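Local structure of ApaG protein (Pseudomonas aeruginosa, 3NRF) at residues B[29-43]-B[72-86]. The protein is of unknown function, a small all-beta member of the DUF4354 family that, despite its name, has no activity yet assigned to it. Sequence-based numbering, arbitrary orientation.
Sequences QAFKVRLVNAAKSEI and DTLKPGASVEGDAIF
Gln29 and Phe86 open an antiparallel pairing in which residues 29-37 run beside 79-86, exchanging backbone hydrogen bonds at Gln29-Phe86, Phe31-Ala84, Val33-Gly82 and Leu35-Val80. The rings of Phe31 and Phe86 lie obliquely, planes at 78°, with Phe31 CD1 3.6 Å from Phe86 CD1. The opposite face, which carries Ala30, Lys32, Arg34 and Val36, is mixed in character. Bent at chi2 and chi3, the Lys32 chain curls over Asp83, so that NZ sits 3.0 Å from both Asp83 OD1 and OD2, a salt bridge whose individual hydrogen bonds are weak. Back on the face of Phe31, Val33 CG2 meets Ala84 CB. Arg34 holds Glu81 side-on in the conformer described: NE (2.8 Å) and NH2 (2.9 Å) both reach Glu81 OE1 from one face of the carboxylate, which lies 28° from the guanidinium plane. Leu35 CB touches both Val80 CG2 and Leu74 CD2. Beyond Val36, Asn37 takes over. Its CG stands anti to the backbone N (chi1 178°), directing the amide toward 72-86, where ND2 donates to Leu74 O (2.8 Å), from above that carbonyl's plane, and also to Ser41 O, joining the loop to the short strand. Asn37 N and O bind Ala78 O and Gly77 N at the type II turn of 75-78, while Pro76 CB rests against Ala39 O. The carboxylate oxygens of the extended Glu42 take different partners: OE2 accepts from Thr73 OG1 (2.6 Å) through its anti lone pair, and OE1 forms a salt bridge with Lys75 NZ (2.8 Å), which approaches from above the carboxylate plane. Ile43 then pairs with Leu74 in a separate two-stranded sheet, its N reaching Leu74 O from the face opposite Asn37 ND2. Strand 7-21 flanks 24-37 and strand 59-65 flanks 79-88, placing this pair inside an antiparallel sheet with one mainly apolar face and one mixed, consistent with a beta-sandwich-like domain.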
loop_
_atom_site.group_PDB
_atom_site.type_symbol
_atom_site.label_atom_id
_atom_site.label_comp_id
_atom_site.label_asym_id
_atom_site.label_seq_id
_atom_site.Cartn_x
_atom_site.Cartn_y
_atom_site.Cartn_z
ATOM N N GLN B 29 1.011 8.250 -10.177
ATOM C CA GLN B 29 -0.027 7.936 -9.186
ATOM C C GLN B 29 -1.377 7.983 -9.901
ATOM O O GLN B 29 -1.781 9.022 -10.419
ATOM C CB GLN B 29 -0.039 8.937 -8.023
ATOM C CG GLN B 29 -1.187 8.695 -7.036
ATOM C CD GLN B 29 -1.067 7.376 -6.304
ATOM O OE1 GLN B 29 -0.112 7.148 -5.559
ATOM N NE2 GLN B 29 -2.060 6.500 -6.527
ATOM N N ALA B 30 -2.103 6.859 -9.906
ATOM C CA ALA B 30 -3.395 6.784 -10.524
ATOM C C ALA B 30 -4.481 7.072 -9.524
ATOM O O ALA B 30 -4.296 6.839 -8.342
ATOM C CB ALA B 30 -3.631 5.377 -11.140
ATOM N N PHE B 31 -5.585 7.604 -10.039
ATOM C CA PHE B 31 -6.784 7.817 -9.293
ATOM C C PHE B 31 -7.984 7.409 -10.131
ATOM O O PHE B 31 -7.990 7.589 -11.363
ATOM C CB PHE B 31 -7.013 9.302 -8.977
ATOM C CG PHE B 31 -5.995 9.916 -8.046
ATOM C CD1 PHE B 31 -4.758 10.333 -8.540
ATOM C CD2 PHE B 31 -6.283 10.131 -6.739
ATOM C CE1 PHE B 31 -3.846 10.939 -7.710
ATOM C CE2 PHE B 31 -5.335 10.724 -5.892
ATOM C CZ PHE B 31 -4.143 11.120 -6.392
ATOM N N LYS B 32 -9.025 6.918 -9.463
ATOM C CA LYS B 32 -10.335 6.838 -10.117
ATOM C C LYS B 32 -11.060 8.116 -9.697
ATOM O O LYS B 32 -11.056 8.447 -8.499
ATOM C CB LYS B 32 -11.091 5.621 -9.632
ATOM C CG LYS B 32 -12.477 5.454 -10.261
ATOM C CD LYS B 32 -12.429 4.888 -11.628
ATOM C CE LYS B 32 -12.084 3.371 -11.598
ATOM N NZ LYS B 32 -11.835 2.903 -12.993
ATOM N N VAL B 33 -11.622 8.843 -10.666
ATOM C CA VAL B 33 -12.241 10.125 -10.468
ATOM C C VAL B 33 -13.685 10.104 -10.985
ATOM O O VAL B 33 -13.941 9.590 -12.082
ATOM C CB VAL B 33 -11.457 11.236 -11.244
ATOM C CG1 VAL B 33 -12.094 12.593 -11.051
ATOM C CG2 VAL B 33 -9.983 11.256 -10.818
ATOM N N ARG B 34 -14.590 10.731 -10.247
ATOM C CA ARG B 34 -15.981 10.910 -10.685
ATOM C C ARG B 34 -16.292 12.396 -10.627
ATOM O O ARG B 34 -16.066 13.035 -9.602
ATOM C CB ARG B 34 -16.981 10.163 -9.802
ATOM C CG ARG B 34 -18.428 10.346 -10.309
ATOM C CD ARG B 34 -19.444 9.543 -9.526
ATOM N NE ARG B 34 -19.121 8.118 -9.525
ATOM C CZ ARG B 34 -19.856 7.194 -8.891
ATOM N NH1 ARG B 34 -20.907 7.570 -8.183
ATOM N NH2 ARG B 34 -19.509 5.913 -8.929
ATOM N N LEU B 35 -16.798 12.956 -11.716
ATOM C CA LEU B 35 -17.205 14.344 -11.736
ATOM C C LEU B 35 -18.718 14.334 -11.679
ATOM O O LEU B 35 -19.332 13.616 -12.472
ATOM C CB LEU B 35 -16.759 15.032 -13.019
ATOM C CG LEU B 35 -15.270 14.911 -13.309
ATOM C CD1 LEU B 35 -15.015 15.577 -14.648
ATOM C CD2 LEU B 35 -14.418 15.546 -12.174
ATOM N N VAL B 36 -19.288 15.111 -10.744
ATOM C CA VAL B 36 -20.726 15.197 -10.531
ATOM C C VAL B 36 -21.193 16.656 -10.616
ATOM O O VAL B 36 -20.783 17.485 -9.801
ATOM C CB VAL B 36 -21.150 14.630 -9.133
ATOM C CG1 VAL B 36 -22.683 14.721 -8.945
ATOM C CG2 VAL B 36 -20.669 13.182 -8.958
ATOM N N ASN B 37 -22.046 16.973 -11.601
ATOM C CA ASN B 37 -22.578 18.335 -11.749
ATOM C C ASN B 37 -23.751 18.474 -10.823
ATOM O O ASN B 37 -24.855 18.012 -11.141
ATOM C CB ASN B 37 -22.964 18.681 -13.207
ATOM C CG ASN B 37 -23.564 20.106 -13.365
ATOM O OD1 ASN B 37 -23.749 20.829 -12.397
ATOM N ND2 ASN B 37 -23.875 20.488 -14.598
ATOM N N ALA B 38 -23.515 19.109 -9.671
ATOM C CA ALA B 38 -24.552 19.308 -8.649
ATOM C C ALA B 38 -25.532 20.442 -8.976
ATOM O O ALA B 38 -26.635 20.492 -8.428
ATOM C CB ALA B 38 -23.887 19.572 -7.293
ATOM N N ALA B 39 -25.121 21.350 -9.861
ATOM C CA ALA B 39 -25.939 22.509 -10.248
ATOM C C ALA B 39 -27.168 22.168 -11.080
ATOM O O ALA B 39 -27.318 21.045 -11.580
ATOM C CB ALA B 39 -25.069 23.531 -11.006
ATOM N N LYS B 40 -28.046 23.158 -11.221
ATOM C CA LYS B 40 -29.264 23.014 -12.007
ATOM C C LYS B 40 -29.070 23.424 -13.466
ATOM O O LYS B 40 -30.019 23.381 -14.246
ATOM C CB LYS B 40 -30.428 23.800 -11.378
ATOM C CG LYS B 40 -31.053 23.162 -10.128
ATOM C CD LYS B 40 -31.593 21.751 -10.424
ATOM C CE LYS B 40 -32.534 21.220 -9.326
ATOM N NZ LYS B 40 -33.832 21.968 -9.242
ATOM N N SER B 41 -27.856 23.820 -13.835
ATOM C CA SER B 41 -27.559 24.160 -15.229
ATOM C C SER B 41 -26.342 23.403 -15.759
ATOM O O SER B 41 -25.529 22.902 -15.001
ATOM C CB SER B 41 -27.317 25.656 -15.374
ATOM O OG SER B 41 -26.218 26.049 -14.594
ATOM N N GLU B 42 -26.230 23.344 -17.080
ATOM C CA GLU B 42 -25.099 22.694 -17.741
ATOM C C GLU B 42 -23.844 23.544 -17.513
ATOM O O GLU B 42 -23.919 24.773 -17.513
ATOM C CB GLU B 42 -25.414 22.537 -19.222
ATOM C CG GLU B 42 -24.404 21.790 -20.007
ATOM C CD GLU B 42 -24.881 21.480 -21.404
ATOM O OE1 GLU B 42 -25.989 21.942 -21.823
ATOM O OE2 GLU B 42 -24.164 20.738 -22.100
ATOM N N ILE B 43 -22.711 22.885 -17.285
ATOM C CA ILE B 43 -21.442 23.555 -16.987
ATOM C C ILE B 43 -20.375 23.150 -17.996
ATOM O O ILE B 43 -20.188 21.962 -18.255
ATOM C CB ILE B 43 -20.985 23.207 -15.510
ATOM C CG1 ILE B 43 -21.993 23.765 -14.491
ATOM C CG2 ILE B 43 -19.592 23.759 -15.185
ATOM C CD1 ILE B 43 -21.691 23.420 -13.008
ATOM N N ASP B 72 -16.767 17.836 -22.804
ATOM C CA ASP B 72 -16.757 19.286 -22.997
ATOM C C ASP B 72 -17.663 19.995 -21.995
ATOM O O ASP B 72 -17.393 21.131 -21.616
ATOM C CB ASP B 72 -17.184 19.652 -24.419
ATOM C CG ASP B 72 -16.872 21.097 -24.766
ATOM O OD1 ASP B 72 -17.747 21.787 -25.336
ATOM O OD2 ASP B 72 -15.743 21.544 -24.449
ATOM N N THR B 73 -18.759 19.334 -21.599
ATOM C CA THR B 73 -19.701 19.880 -20.630
ATOM C C THR B 73 -20.304 18.759 -19.774
ATOM O O THR B 73 -20.215 17.586 -20.137
ATOM C CB THR B 73 -20.871 20.629 -21.295
ATOM O OG1 THR B 73 -21.803 19.682 -21.853
ATOM C CG2 THR B 73 -20.356 21.592 -22.410
ATOM N N LEU B 74 -20.918 19.137 -18.660
ATOM C CA LEU B 74 -21.612 18.194 -17.777
ATOM C C LEU B 74 -23.056 18.706 -17.646
ATOM O O LEU B 74 -23.266 19.858 -17.264
ATOM C CB LEU B 74 -20.893 18.096 -16.424
ATOM C CG LEU B 74 -20.704 16.678 -15.862
ATOM C CD1 LEU B 74 -19.886 15.813 -16.846
ATOM C CD2 LEU B 74 -19.990 16.696 -14.507
ATOM N N LYS B 75 -24.045 17.885 -18.009
ATOM C CA LYS B 75 -25.448 18.277 -17.865
ATOM C C LYS B 75 -25.799 18.335 -16.378
ATOM O O LYS B 75 -25.157 17.673 -15.570
ATOM C CB LYS B 75 -26.394 17.308 -18.610
ATOM C CG LYS B 75 -26.279 17.361 -20.116
ATOM C CD LYS B 75 -26.891 18.614 -20.693
ATOM C CE LYS B 75 -26.826 18.604 -22.215
ATOM N NZ LYS B 75 -27.542 19.776 -22.775
ATOM N N PRO B 76 -26.807 19.150 -16.017
ATOM C CA PRO B 76 -27.221 19.280 -14.622
ATOM C C PRO B 76 -27.593 17.920 -14.053
ATOM O O PRO B 76 -28.267 17.165 -14.716
ATOM C CB PRO B 76 -28.438 20.210 -14.694
ATOM C CG PRO B 76 -28.875 20.221 -16.102
ATOM C CD PRO B 76 -27.702 19.879 -16.940
ATOM N N GLY B 77 -27.104 17.604 -12.854
ATOM C CA GLY B 77 -27.386 16.305 -12.209
ATOM C C GLY B 77 -26.597 15.103 -12.745
ATOM O O GLY B 77 -26.678 13.998 -12.198
ATOM N N ALA B 78 -25.816 15.294 -13.794
ATOM C CA ALA B 78 -25.103 14.182 -14.398
ATOM C C ALA B 78 -23.711 13.967 -13.850
ATOM O O ALA B 78 -23.043 14.910 -13.346
ATOM C CB ALA B 78 -25.018 14.357 -15.927
ATOM N N SER B 79 -23.237 12.724 -14.022
ATOM C CA SER B 79 -21.924 12.271 -13.569
ATOM C C SER B 79 -21.179 11.527 -14.674
ATOM O O SER B 79 -21.825 10.858 -15.509
ATOM C CB SER B 79 -22.098 11.280 -12.407
ATOM O OG SER B 79 -22.903 11.806 -11.360
ATOM N N VAL B 80 -19.853 11.631 -14.669
ATOM C CA VAL B 80 -18.979 10.890 -15.525
ATOM C C VAL B 80 -17.857 10.382 -14.605
ATOM O O VAL B 80 -17.571 10.963 -13.548
ATOM C CB VAL B 80 -18.449 11.706 -16.739
ATOM C CG1 VAL B 80 -19.615 12.150 -17.660
ATOM C CG2 VAL B 80 -17.631 12.921 -16.279
ATOM N N GLU B 81 -17.181 9.332 -15.018
ATOM C CA GLU B 81 -16.147 8.738 -14.204
ATOM C C GLU B 81 -15.133 8.008 -15.046
ATOM O O GLU B 81 -15.424 7.545 -16.157
ATOM C CB GLU B 81 -16.782 7.814 -13.164
ATOM C CG GLU B 81 -15.848 6.894 -12.416
ATOM C CD GLU B 81 -16.574 5.926 -11.489
ATOM O OE1 GLU B 81 -17.121 6.356 -10.432
ATOM O OE2 GLU B 81 -16.551 4.708 -11.814
ATOM N N GLY B 82 -13.904 7.958 -14.550
ATOM C CA GLY B 82 -12.804 7.262 -15.214
ATOM C C GLY B 82 -11.515 7.373 -14.422
ATOM O O GLY B 82 -11.486 7.932 -13.338
ATOM N N ASP B 83 -10.444 6.843 -14.970
ATOM C CA ASP B 83 -9.115 6.931 -14.356
ATOM C C ASP B 83 -8.298 8.089 -14.880
ATOM O O ASP B 83 -8.458 8.518 -16.025
ATOM C CB ASP B 83 -8.360 5.647 -14.595
ATOM C CG ASP B 83 -9.100 4.463 -13.985
ATOM O OD1 ASP B 83 -9.292 4.471 -12.754
ATOM O OD2 ASP B 83 -9.521 3.561 -14.730
ATOM N N ALA B 84 -7.450 8.614 -14.007
ATOM C CA ALA B 84 -6.570 9.734 -14.328
ATOM C C ALA B 84 -5.230 9.433 -13.688
ATOM O O ALA B 84 -5.183 8.967 -12.520
ATOM C CB ALA B 84 -7.143 11.034 -13.773
ATOM N N ILE B 85 -4.137 9.621 -14.412
ATOM C CA ILE B 85 -2.819 9.306 -13.869
ATOM C C ILE B 85 -1.937 10.550 -13.878
ATOM O O ILE B 85 -1.771 11.169 -14.944
ATOM C CB ILE B 85 -2.099 8.164 -14.663
ATOM C CG1 ILE B 85 -2.921 6.892 -14.655
ATOM C CG2 ILE B 85 -0.771 7.872 -14.059
ATOM C CD1 ILE B 85 -2.251 5.739 -15.453
ATOM N N PHE B 86 -1.399 10.899 -12.722
ATOM C CA PHE B 86 -0.553 12.052 -12.521
ATOM C C PHE B 86 0.876 11.646 -12.308
ATOM O O PHE B 86 1.163 10.511 -11.897
ATOM C CB PHE B 86 -1.062 12.939 -11.366
ATOM C CG PHE B 86 -2.498 13.398 -11.534
ATOM C CD1 PHE B 86 -3.542 12.589 -11.107
ATOM C CD2 PHE B 86 -2.816 14.615 -12.167
ATOM C CE1 PHE B 86 -4.855 12.966 -11.262
ATOM C CE2 PHE B 86 -4.151 14.988 -12.325
ATOM C CZ PHE B 86 -5.163 14.162 -11.857
#